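PDB 2J2M: catalase from Exiguobacterium oxidotolerans, which uses haem iron to break down hydrogen peroxide into water and molecular oxygen, the reaction of the haem catalases. Local coordinates for residues K74-A79 / F201-A206; D159-W164 / V450-T455; V211-R216 / L260-L265; T455-I460 / V480-F485. One frame throughout, in Å; residues are numbered along the deposited sequence.

Contact 1 (K74-A79 / F201-A206); sequences KYTKAA and FKWVNA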
# COMPACT_ATOMS: atom_id res chain seq x y z
N LYS A 74 -1.68 29.49 -35.34
CA LYS A 74 -0.86 30.69 -35.14
C LYS A 74 0.01 30.57 -33.87
O LYS A 74 1.19 30.93 -33.89
CB LYS A 74 -1.81 31.89 -35.01
CG LYS A 74 -1.17 33.29 -34.94
CD LYS A 74 -2.31 34.37 -34.94
CE LYS A 74 -1.90 35.63 -34.24
NZ LYS A 74 -2.88 36.75 -34.34
N TYR A 75 -0.58 30.02 -32.82
CA TYR A 75 0.02 29.95 -31.48
C TYR A 75 0.52 28.56 -31.03
O TYR A 75 1.44 28.46 -30.23
CB TYR A 75 -0.99 30.44 -30.43
CG TYR A 75 -1.47 31.86 -30.59
CD1 TYR A 75 -2.82 32.15 -30.60
CD2 TYR A 75 -0.56 32.93 -30.70
CE1 TYR A 75 -3.27 33.46 -30.71
CE2 TYR A 75 -1.00 34.24 -30.83
CZ TYR A 75 -2.36 34.50 -30.83
OH TYR A 75 -2.82 35.79 -30.93
N THR A 76 -0.14 27.50 -31.49
CA THR A 76 0.25 26.18 -31.07
C THR A 76 0.07 25.17 -32.18
O THR A 76 -0.83 25.28 -33.01
CB THR A 76 -0.50 25.66 -29.77
OG1 THR A 76 0.03 24.37 -29.40
CG2 THR A 76 -2.01 25.53 -29.99
N LYS A 77 0.94 24.17 -32.15
CA LYS A 77 0.90 23.06 -33.08
C LYS A 77 0.23 21.87 -32.40
O LYS A 77 0.40 20.74 -32.85
CB LYS A 77 2.30 22.68 -33.55
CG LYS A 77 3.27 22.41 -32.41
CD LYS A 77 4.46 21.54 -32.85
CE LYS A 77 5.48 21.48 -31.75
NZ LYS A 77 6.68 20.81 -32.28
N ALA A 78 -0.52 22.12 -31.33
CA ALA A 78 -1.32 21.09 -30.69
C ALA A 78 -2.28 20.53 -31.72
O ALA A 78 -3.06 21.30 -32.31
CB ALA A 78 -2.10 21.66 -29.52
N ALA A 79 -2.19 19.21 -31.94
CA ALA A 79 -2.99 18.50 -32.97
C ALA A 79 -4.48 18.80 -32.92
O ALA A 79 -5.09 19.11 -33.96
CB ALA A 79 -2.76 17.01 -32.89
N PHE A 201 1.03 29.44 -19.31
CA PHE A 201 1.73 28.30 -19.90
C PHE A 201 2.43 28.79 -21.16
O PHE A 201 2.37 30.01 -21.50
CB PHE A 201 0.75 27.18 -20.24
CG PHE A 201 0.22 26.47 -19.03
CD1 PHE A 201 0.76 25.26 -18.63
CD2 PHE A 201 -0.78 27.04 -18.25
CE1 PHE A 201 0.29 24.61 -17.49
CE2 PHE A 201 -1.24 26.39 -17.11
CZ PHE A 201 -0.69 25.17 -16.75
N LYS A 202 3.11 27.87 -21.83
CA LYS A 202 3.74 28.17 -23.11
C LYS A 202 3.06 27.37 -24.22
O LYS A 202 2.83 26.16 -24.08
CB LYS A 202 5.23 27.84 -23.08
CG LYS A 202 6.08 28.81 -22.27
CD LYS A 202 7.50 28.28 -22.05
CE LYS A 202 8.43 29.43 -21.65
NZ LYS A 202 9.88 29.09 -21.58
N TRP A 203 2.72 28.06 -25.30
CA TRP A 203 2.29 27.39 -26.51
C TRP A 203 3.34 27.70 -27.57
O TRP A 203 3.77 28.86 -27.72
CB TRP A 203 0.93 27.91 -26.93
CG TRP A 203 -0.25 27.35 -26.17
CD1 TRP A 203 -0.22 26.54 -25.05
CD2 TRP A 203 -1.64 27.58 -26.46
NE1 TRP A 203 -1.50 26.25 -24.65
CE2 TRP A 203 -2.39 26.86 -25.49
CE3 TRP A 203 -2.32 28.29 -27.46
CZ2 TRP A 203 -3.80 26.84 -25.50
CZ3 TRP A 203 -3.71 28.29 -27.45
CH2 TRP A 203 -4.44 27.58 -26.47
N VAL A 204 3.77 26.65 -28.27
CA VAL A 204 4.78 26.72 -29.30
C VAL A 204 4.10 26.30 -30.60
O VAL A 204 3.39 25.28 -30.61
CB VAL A 204 5.92 25.72 -29.00
CG1 VAL A 204 7.04 25.84 -30.01
CG2 VAL A 204 6.45 25.90 -27.56
N ASN A 205 4.29 27.07 -31.68
CA ASN A 205 3.74 26.68 -32.99
C ASN A 205 4.70 25.83 -33.81
O ASN A 205 5.80 25.45 -33.33
CB ASN A 205 3.17 27.86 -33.81
CG ASN A 205 4.22 28.90 -34.19
OD1 ASN A 205 5.40 28.59 -34.35
ND2 ASN A 205 3.78 30.14 -34.31
N ALA A 206 4.27 25.52 -35.04
CA ALA A 206 4.96 24.57 -35.92
C ALA A 206 6.35 25.05 -36.30
O ALA A 206 7.22 24.25 -36.65
CB ALA A 206 4.14 24.31 -37.15
O HOH W 1 1.38 25.81 -35.48
O HOH W 2 7.80 23.25 -32.78

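Contact 2 (D159-W164 / V450-T455); sequences DPDRYW and VRHENT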
# COMPACT_ATOMS: atom_id res chain seq x y z
N ASP A 159 -9.98 26.95 11.53
CA ASP A 159 -9.91 28.10 12.43
C ASP A 159 -9.21 29.25 11.72
O ASP A 159 -8.05 29.14 11.39
CB ASP A 159 -9.22 27.72 13.76
CG ASP A 159 -9.06 28.91 14.73
OD1 ASP A 159 -8.53 28.69 15.85
OD2 ASP A 159 -9.46 30.07 14.39
N PRO A 160 -9.95 30.35 11.47
CA PRO A 160 -9.42 31.54 10.83
C PRO A 160 -8.23 32.13 11.57
O PRO A 160 -7.37 32.75 10.95
CB PRO A 160 -10.62 32.51 10.86
CG PRO A 160 -11.82 31.62 10.84
CD PRO A 160 -11.39 30.51 11.79
N ASP A 161 -8.18 31.96 12.88
CA ASP A 161 -7.03 32.42 13.64
C ASP A 161 -5.74 31.81 13.08
O ASP A 161 -4.69 32.45 13.08
CB ASP A 161 -7.18 32.08 15.12
CG ASP A 161 -6.09 32.66 15.96
OD1 ASP A 161 -6.16 33.87 16.29
OD2 ASP A 161 -5.14 31.91 16.29
N ARG A 162 -5.85 30.57 12.59
CA ARG A 162 -4.71 29.84 12.05
C ARG A 162 -4.32 30.27 10.61
O ARG A 162 -3.16 30.56 10.33
CB ARG A 162 -4.95 28.33 12.14
CG ARG A 162 -5.34 27.81 13.54
CD ARG A 162 -5.52 26.28 13.60
NE ARG A 162 -4.24 25.59 13.42
CZ ARG A 162 -3.80 25.07 12.27
NH1 ARG A 162 -4.55 25.15 11.16
NH2 ARG A 162 -2.62 24.47 12.22
N TYR A 163 -5.31 30.33 9.70
CA TYR A 163 -5.04 30.72 8.33
C TYR A 163 -4.76 32.22 8.08
O TYR A 163 -3.93 32.56 7.24
CB TYR A 163 -6.06 30.14 7.33
CG TYR A 163 -7.53 30.54 7.43
CD1 TYR A 163 -7.95 31.82 7.08
CD2 TYR A 163 -8.51 29.60 7.75
CE1 TYR A 163 -9.31 32.18 7.10
CE2 TYR A 163 -9.88 29.95 7.77
CZ TYR A 163 -10.26 31.24 7.43
OH TYR A 163 -11.59 31.62 7.45
N TRP A 164 -5.44 33.09 8.82
CA TRP A 164 -5.10 34.52 8.81
C TRP A 164 -3.68 34.80 9.31
O TRP A 164 -3.07 35.75 8.83
CB TRP A 164 -6.14 35.33 9.57
CG TRP A 164 -7.34 35.64 8.74
CD1 TRP A 164 -8.59 35.10 8.86
CD2 TRP A 164 -7.38 36.54 7.63
NE1 TRP A 164 -9.42 35.61 7.89
CE2 TRP A 164 -8.70 36.50 7.12
CE3 TRP A 164 -6.45 37.39 7.03
CZ2 TRP A 164 -9.09 37.28 6.04
CZ3 TRP A 164 -6.84 38.16 5.95
CH2 TRP A 164 -8.15 38.09 5.46
N VAL A 450 -10.59 35.87 14.46
CA VAL A 450 -9.16 35.85 14.79
C VAL A 450 -9.00 36.29 16.26
O VAL A 450 -9.70 37.20 16.72
CB VAL A 450 -8.29 36.74 13.81
CG1 VAL A 450 -6.80 36.72 14.19
CG2 VAL A 450 -8.44 36.28 12.35
N ARG A 451 -8.09 35.64 17.00
CA ARG A 451 -8.00 35.82 18.47
C ARG A 451 -6.67 36.46 18.87
O ARG A 451 -6.35 36.59 20.05
CB ARG A 451 -8.22 34.49 19.21
CG ARG A 451 -9.58 33.81 18.92
CD ARG A 451 -9.79 32.45 19.66
NE ARG A 451 -8.76 31.45 19.33
CZ ARG A 451 -8.78 30.66 18.26
NH1 ARG A 451 -9.78 30.73 17.39
NH2 ARG A 451 -7.80 29.78 18.06
N HIS A 452 -5.89 36.85 17.86
CA HIS A 452 -4.61 37.47 18.09
C HIS A 452 -4.64 38.83 17.43
O HIS A 452 -4.75 38.93 16.20
CB HIS A 452 -3.48 36.60 17.53
CG HIS A 452 -3.17 35.40 18.37
ND1 HIS A 452 -3.94 34.25 18.34
CD2 HIS A 452 -2.18 35.17 19.27
CE1 HIS A 452 -3.43 33.36 19.18
NE2 HIS A 452 -2.37 33.90 19.76
N GLU A 453 -4.54 39.87 18.25
CA GLU A 453 -4.64 41.26 17.79
C GLU A 453 -3.63 41.62 16.67
O GLU A 453 -4.01 42.21 15.66
CB GLU A 453 -4.52 42.24 18.96
CG GLU A 453 -5.03 43.64 18.62
CD GLU A 453 -4.73 44.70 19.71
OE1 GLU A 453 -4.27 44.32 20.83
OE2 GLU A 453 -4.95 45.92 19.42
N ASN A 454 -2.37 41.26 16.86
CA ASN A 454 -1.34 41.56 15.85
C ASN A 454 -1.70 41.05 14.43
O ASN A 454 -1.46 41.74 13.43
CB ASN A 454 0.02 41.03 16.30
CG ASN A 454 1.16 41.60 15.48
OD1 ASN A 454 1.70 40.93 14.59
ND2 ASN A 454 1.54 42.86 15.77
N THR A 455 -2.29 39.86 14.36
CA THR A 455 -2.75 39.30 13.09
C THR A 455 -3.85 40.16 12.46
O THR A 455 -3.78 40.47 11.26
CB THR A 455 -3.23 37.83 13.26
OG1 THR A 455 -2.13 37.04 13.71
CG2 THR A 455 -3.77 37.26 11.94

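Contact 3 (V211-R216 / L260-L265); sequences VYIKLR and LFVQVL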
# COMPACT_ATOMS: atom_id res chain seq x y z
N VAL A 211 4.67 31.56 -27.34
CA VAL A 211 4.00 32.65 -26.61
C VAL A 211 3.57 32.17 -25.22
O VAL A 211 3.35 30.96 -25.02
CB VAL A 211 2.75 33.21 -27.39
CG1 VAL A 211 3.17 33.93 -28.68
CG2 VAL A 211 1.75 32.08 -27.72
N TYR A 212 3.47 33.09 -24.27
CA TYR A 212 2.80 32.85 -22.98
C TYR A 212 1.28 32.96 -23.08
O TYR A 212 0.75 33.92 -23.63
CB TYR A 212 3.27 33.83 -21.90
CG TYR A 212 4.70 33.60 -21.44
CD1 TYR A 212 5.01 32.52 -20.59
CD2 TYR A 212 5.72 34.46 -21.82
CE1 TYR A 212 6.30 32.30 -20.16
CE2 TYR A 212 7.03 34.25 -21.40
CZ TYR A 212 7.31 33.17 -20.56
OH TYR A 212 8.60 32.96 -20.13
N ILE A 213 0.59 31.98 -22.50
CA ILE A 213 -0.86 31.94 -22.60
C ILE A 213 -1.51 31.71 -21.23
O ILE A 213 -0.95 31.00 -20.39
CB ILE A 213 -1.36 30.87 -23.62
CG1 ILE A 213 -1.17 29.45 -23.06
CG2 ILE A 213 -0.64 31.01 -24.98
CD1 ILE A 213 -2.41 28.88 -22.45
N LYS A 214 -2.67 32.33 -21.05
CA LYS A 214 -3.56 32.08 -19.92
C LYS A 214 -4.85 31.49 -20.55
O LYS A 214 -5.20 31.80 -21.71
CB LYS A 214 -3.88 33.40 -19.21
CG LYS A 214 -3.74 33.44 -17.68
CD LYS A 214 -2.30 33.44 -17.26
CE LYS A 214 -1.95 34.56 -16.30
NZ LYS A 214 -2.49 34.60 -14.91
N LEU A 215 -5.53 30.63 -19.78
CA LEU A 215 -6.73 29.96 -20.25
C LEU A 215 -7.91 30.37 -19.40
O LEU A 215 -7.77 30.53 -18.20
CB LEU A 215 -6.54 28.45 -20.22
CG LEU A 215 -6.30 27.64 -21.50
CD1 LEU A 215 -6.23 28.43 -22.83
CD2 LEU A 215 -5.09 26.69 -21.34
N ARG A 216 -9.07 30.46 -20.04
CA ARG A 216 -10.24 31.12 -19.49
C ARG A 216 -11.53 30.35 -19.87
O ARG A 216 -11.82 30.19 -21.05
CB ARG A 216 -10.30 32.54 -20.08
CG ARG A 216 -10.11 33.70 -19.09
CD ARG A 216 -8.69 33.96 -18.58
NE ARG A 216 -8.92 34.40 -17.21
CZ ARG A 216 -8.41 35.45 -16.58
NH1 ARG A 216 -7.47 36.21 -17.10
NH2 ARG A 216 -8.81 35.66 -15.35
N LEU A 260 -14.17 28.37 -24.00
CA LEU A 260 -12.72 28.50 -23.72
C LEU A 260 -12.08 29.67 -24.49
O LEU A 260 -12.16 29.73 -25.72
CB LEU A 260 -11.97 27.20 -24.05
CG LEU A 260 -10.46 27.13 -23.79
CD1 LEU A 260 -10.13 27.10 -22.29
CD2 LEU A 260 -9.86 25.90 -24.47
N PHE A 261 -11.46 30.59 -23.75
CA PHE A 261 -10.75 31.69 -24.33
C PHE A 261 -9.28 31.59 -23.93
O PHE A 261 -8.91 30.92 -22.94
CB PHE A 261 -11.32 33.03 -23.85
CG PHE A 261 -12.74 33.33 -24.28
CD1 PHE A 261 -12.98 34.22 -25.32
CD2 PHE A 261 -13.83 32.76 -23.61
CE1 PHE A 261 -14.28 34.52 -25.72
CE2 PHE A 261 -15.15 33.04 -24.00
CZ PHE A 261 -15.38 33.93 -25.05
N VAL A 262 -8.44 32.29 -24.70
CA VAL A 262 -7.02 32.26 -24.52
C VAL A 262 -6.49 33.69 -24.48
O VAL A 262 -6.88 34.51 -25.28
CB VAL A 262 -6.31 31.38 -25.62
CG1 VAL A 262 -6.42 32.00 -27.01
CG2 VAL A 262 -4.84 31.13 -25.27
N GLN A 263 -5.63 33.97 -23.51
CA GLN A 263 -4.86 35.22 -23.48
C GLN A 263 -3.40 34.95 -23.86
O GLN A 263 -2.77 34.01 -23.35
CB GLN A 263 -4.94 35.88 -22.11
CG GLN A 263 -6.29 36.50 -21.81
CD GLN A 263 -6.39 36.93 -20.38
OE1 GLN A 263 -6.39 36.10 -19.48
NE2 GLN A 263 -6.45 38.23 -20.15
N VAL A 264 -2.89 35.80 -24.75
CA VAL A 264 -1.58 35.63 -25.35
C VAL A 264 -0.67 36.84 -25.09
O VAL A 264 -1.01 38.00 -25.38
CB VAL A 264 -1.69 35.36 -26.87
CG1 VAL A 264 -0.32 35.15 -27.48
CG2 VAL A 264 -2.58 34.15 -27.13
N LEU A 265 0.49 36.53 -24.54
CA LEU A 265 1.47 37.50 -24.13
C LEU A 265 2.81 37.08 -24.69
O LEU A 265 3.32 36.01 -24.35
CB LEU A 265 1.56 37.56 -22.60
CG LEU A 265 2.70 38.43 -22.04
CD1 LEU A 265 2.49 39.94 -22.32
CD2 LEU A 265 2.86 38.17 -20.55

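Contact 4 (T455-I460 / V480-F485); sequences TVLLAI and VDIKPF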
# COMPACT_ATOMS: atom_id res chain seq x y z
N THR A 455 -2.29 39.86 14.36
CA THR A 455 -2.75 39.30 13.09
C THR A 455 -3.85 40.16 12.46
O THR A 455 -3.78 40.47 11.26
CB THR A 455 -3.23 37.83 13.26
OG1 THR A 455 -2.13 37.04 13.71
CG2 THR A 455 -3.77 37.26 11.94
N VAL A 456 -4.85 40.56 13.25
CA VAL A 456 -5.90 41.48 12.77
C VAL A 456 -5.32 42.79 12.24
O VAL A 456 -5.62 43.17 11.10
CB VAL A 456 -6.99 41.76 13.83
CG1 VAL A 456 -8.10 42.60 13.23
CG2 VAL A 456 -7.56 40.45 14.38
N LEU A 457 -4.49 43.46 13.05
CA LEU A 457 -3.76 44.68 12.67
C LEU A 457 -3.02 44.49 11.34
O LEU A 457 -3.14 45.32 10.42
CB LEU A 457 -2.73 45.02 13.76
CG LEU A 457 -2.18 46.43 14.05
CD1 LEU A 457 -0.66 46.41 14.27
CD2 LEU A 457 -2.57 47.51 13.01
N LEU A 458 -2.27 43.40 11.24
CA LEU A 458 -1.52 43.09 10.02
C LEU A 458 -2.47 42.87 8.84
O LEU A 458 -2.18 43.30 7.74
CB LEU A 458 -0.64 41.85 10.21
CG LEU A 458 0.85 41.90 9.82
CD1 LEU A 458 1.40 40.49 9.63
CD2 LEU A 458 1.15 42.77 8.57
N ALA A 459 -3.60 42.20 9.07
CA ALA A 459 -4.55 41.99 7.98
C ALA A 459 -5.06 43.33 7.45
O ALA A 459 -5.02 43.56 6.25
CB ALA A 459 -5.70 41.09 8.39
N ILE A 460 -5.49 44.21 8.35
CA ILE A 460 -6.03 45.53 7.98
C ILE A 460 -4.96 46.35 7.28
O ILE A 460 -5.23 47.00 6.28
CB ILE A 460 -6.63 46.31 9.20
CG1 ILE A 460 -7.76 45.52 9.86
CG2 ILE A 460 -7.19 47.67 8.76
CD1 ILE A 460 -8.11 45.98 11.30
N VAL A 480 -10.19 48.67 15.13
CA VAL A 480 -8.76 48.65 15.43
C VAL A 480 -8.11 49.86 14.74
O VAL A 480 -8.16 49.96 13.51
CB VAL A 480 -8.09 47.35 14.91
CG1 VAL A 480 -6.57 47.41 15.07
CG2 VAL A 480 -8.68 46.11 15.59
N ASP A 481 -7.53 50.78 15.51
CA ASP A 481 -6.93 51.96 14.86
C ASP A 481 -5.54 51.67 14.31
O ASP A 481 -4.64 51.24 15.03
CB ASP A 481 -6.99 53.25 15.70
CG ASP A 481 -6.24 53.15 17.01
OD1 ASP A 481 -6.30 52.06 17.63
OD2 ASP A 481 -5.60 54.15 17.43
N ILE A 482 -5.42 51.87 13.01
CA ILE A 482 -4.19 51.63 12.26
C ILE A 482 -3.40 52.92 12.07
O ILE A 482 -2.29 52.88 11.55
CB ILE A 482 -4.50 51.03 10.87
CG1 ILE A 482 -5.58 51.87 10.17
CG2 ILE A 482 -4.94 49.57 11.00
CD1 ILE A 482 -5.71 51.60 8.69
N LYS A 483 -4.01 54.03 12.48
CA LYS A 483 -3.41 55.38 12.40
C LYS A 483 -2.00 55.48 13.00
O LYS A 483 -1.12 56.02 12.34
CB LYS A 483 -4.32 56.43 13.05
CG LYS A 483 -5.13 57.26 12.08
CD LYS A 483 -6.25 58.02 12.80
CE LYS A 483 -7.57 57.25 12.72
NZ LYS A 483 -8.71 58.12 13.13
N PRO A 484 -1.80 54.97 14.24
CA PRO A 484 -0.46 54.98 14.87
C PRO A 484 0.59 54.31 14.00
O PRO A 484 1.77 54.65 14.07
CB PRO A 484 -0.67 54.15 16.14
CG PRO A 484 -2.11 54.35 16.47
CD PRO A 484 -2.80 54.37 15.15
N PHE A 485 0.16 53.36 13.18
CA PHE A 485 1.01 52.68 12.22
C PHE A 485 0.73 53.31 10.85
O PHE A 485 1.39 53.01 9.86
CB PHE A 485 0.71 51.17 12.20
CG PHE A 485 0.73 50.52 13.58
CD1 PHE A 485 -0.41 50.49 14.37
CD2 PHE A 485 1.90 49.93 14.07
CE1 PHE A 485 -0.40 49.90 15.64
CE2 PHE A 485 1.93 49.34 15.33
CZ PHE A 485 0.77 49.32 16.12

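Contact 1 (K74-A79 / F201-A206)
The tight part of this contact lies at the indole of Trp203, where the loop 74-79 crosses the end of strand 201-204. CG2 of Thr76 rests over one face of the six-membered ring, 4.2 Å from its centroid and displaced toward the rim, while CB of Tyr75 meets the ring edge near CE3. Thr76 OG1, anti to its own backbone N, accepts from Ala78 N at 3.0 Å in an ST turn and also bonds Gly323 O. An alanine here would remove both OG1 and CG2, and would probably loosen the turn and thin the cover on the indole. Backbone and amide bonds pin the crossing: Lys77 N reaches an in-plane lone pair of Val204 O at 3.1 Å, and Asn205 ND2 meets Lys74 O at 2.7 Å almost straight (172°), though from above the carbonyl plane. The other side is looser and wet. One water accepts from Ala206 N and donates weakly to Thr76 O; another joins Lys77 NZ to Asn205 O. Trp203 also packs on Ile213, Val262 and Met324; strand 201-204 lies between strands 210-219 and 324-326 in the sheet of the catalase barrel.

Contact 2 (D159-W164 / V450-T455)
Asp161 OD1 is gripped by two strong bonds, from Arg451 N at 2.7 Å and from His452 ND1 at 3.0 Å, one on each lone pair. The backbone N-H takes the anti lone pair, the imidazole the syn one, and the bond from the ring is nearly straight (169°). This is a His-carboxylate hydrogen bond beside a salt-bridge network of Asp159, Asp161 and Arg451, at the start of two helices, 160-169 of the catalase core and 453-466 of the C-terminal helical region. Asp161 CG stands anti to its backbone N, which carries the carboxylate across to the loop before the second helix; its OD2 forms a salt bridge with Arg387 of the second subunit, so the interface reaches into the same cluster. Asp159 is the N-cap of helix 160-169: its OD2 accepts from Asp161 N at 2.7 Å. Its other oxygen, OD1, takes both terminal nitrogens of Arg451 end-on, NH2 at 2.6 Å through the syn lone pair and NH1 at 2.8 Å from above the carboxylate plane. The guanidinium, brought round by a bend at chi3 (-59°), has Asp161 CB over one face. An alanine in place of Asp159 would probably cost the helix its capping bond and leave Arg451 less firmly placed. Beyond the charges the contact turns apolar. Trp164, whose NE1 bonds Asp446, offers CB and CD1 to Val450 CG2, and Thr455 CG2 settles against Trp164 O at 3.5 Å.

Contact 3 (V211-R216 / L260-L265)
The guanidinium of Arg216 takes Gln263 OE1 at its edge, exactly in plane: NH1 reaches a lone pair of this oxygen at 2.6 Å, with guanidinium and amide planes 45° apart. Bends at chi2 and chi3 of Arg216 bring the group over its diagonal neighbour. The ring of Phe261 pairs edge-to-face with His293 and has Arg216 O near its edge, as Tyr212 has Leu265 O. Lys214 makes a cation-pi contact with Trp284 and bonds Val198 O. Beneath these groups two antiparallel strands pair in regular register. Tyr212-Leu265, Lys214-Gln263 and Arg216-Phe261 are hydrogen-bonded pairs, each with two backbone bonds, such as Leu265 N to Tyr212 O at 2.8 Å; Ile213-Val264 and Leu215-Val262 are non-hydrogen-bonded. The polar ends are buried yet matched: Arg216 NH2 forms a salt bridge with Asp283, and Gln263 NE2 bonds the carbonyls of Trp284 and Ile289. On the other face the packing is apolar, with Val262 CG2 3.9 Å from both Ile213 CB and Leu215 CD1, and Val211 CB 3.6 Å from Val264 CG1. Strands 210-219 and 257-265 belong to the antiparallel sheet of the catalase barrel, where 201-204 pairs with the first and 292-302 with the second.

Contact 4 (T455-I460 / V480-F485)
Leu457 lays its CD1 over one face of the Phe485 ring, 3.8 Å from the centroid and 16° off the ring normal, a CH-pi contact. The contact lies in the helical C-terminal region of the catalase, where the last modelled residues, following helix 468-477, pass across helix 453-466. The two branches of Leu457 divide the work: CD1 covers the ring, while CD2 leans on Ile482 CG2 at 3.7 Å and also approaches the ring at CD1 of Phe485. With CG anti to the backbone N (chi1 -154°), the leucine stretches off the helix to reach the tail. One turn on, Ile460 adds a second apolar contact. Its CG2, anti to the backbone N, meets the same methyl of Ile482 at 3.7 Å, so that Ile482 CG2 fits between two residues of the helix. Ile482 holds its CG1 in the crowded position between N and carbonyl carbon, which turns CG2 toward the helix, and its side chain also touches Cys461 and Tyr464. No hydrogen bond joins the two segments, and the contact is wholly apolar. A type I turn from Ile482 to Phe485, with a weak Phe485 N to Ile482 O bond, brings the phenyl ring back to the helix. Separately, Val480 O bonds Ser475 OG. This is a surface contact, and Phe485 is exposed. At the other end Ile460 reaches out through its delta methyl, and CD1 stops 3.9 Å from Val480 CB.

In the fold
The four contacts form two groups about the haem-bearing body of the subunit. Contacts 1 and 3, with centres 11 Å apart, both reach the same sheet, through the neighbouring strands 201-204 and 210-219: Phe201 N meets Ile213 O at 2.8 Å in a probable hydrogen bond. Contact 3 is the one placed near the cofactor, the Lys214 side chain lying about 9 Å from a bound haem. Contacts 2 and 4, centres 13 Å apart, share Thr455 and helix 453-466, and Trp164 CZ3 touches Ala459 CB between them. Contacts 1 and 2 lie on opposite sides of the chain's centre, about 45 Å apart between centres, and contact 3 is nested within the loop that contact 2 closes.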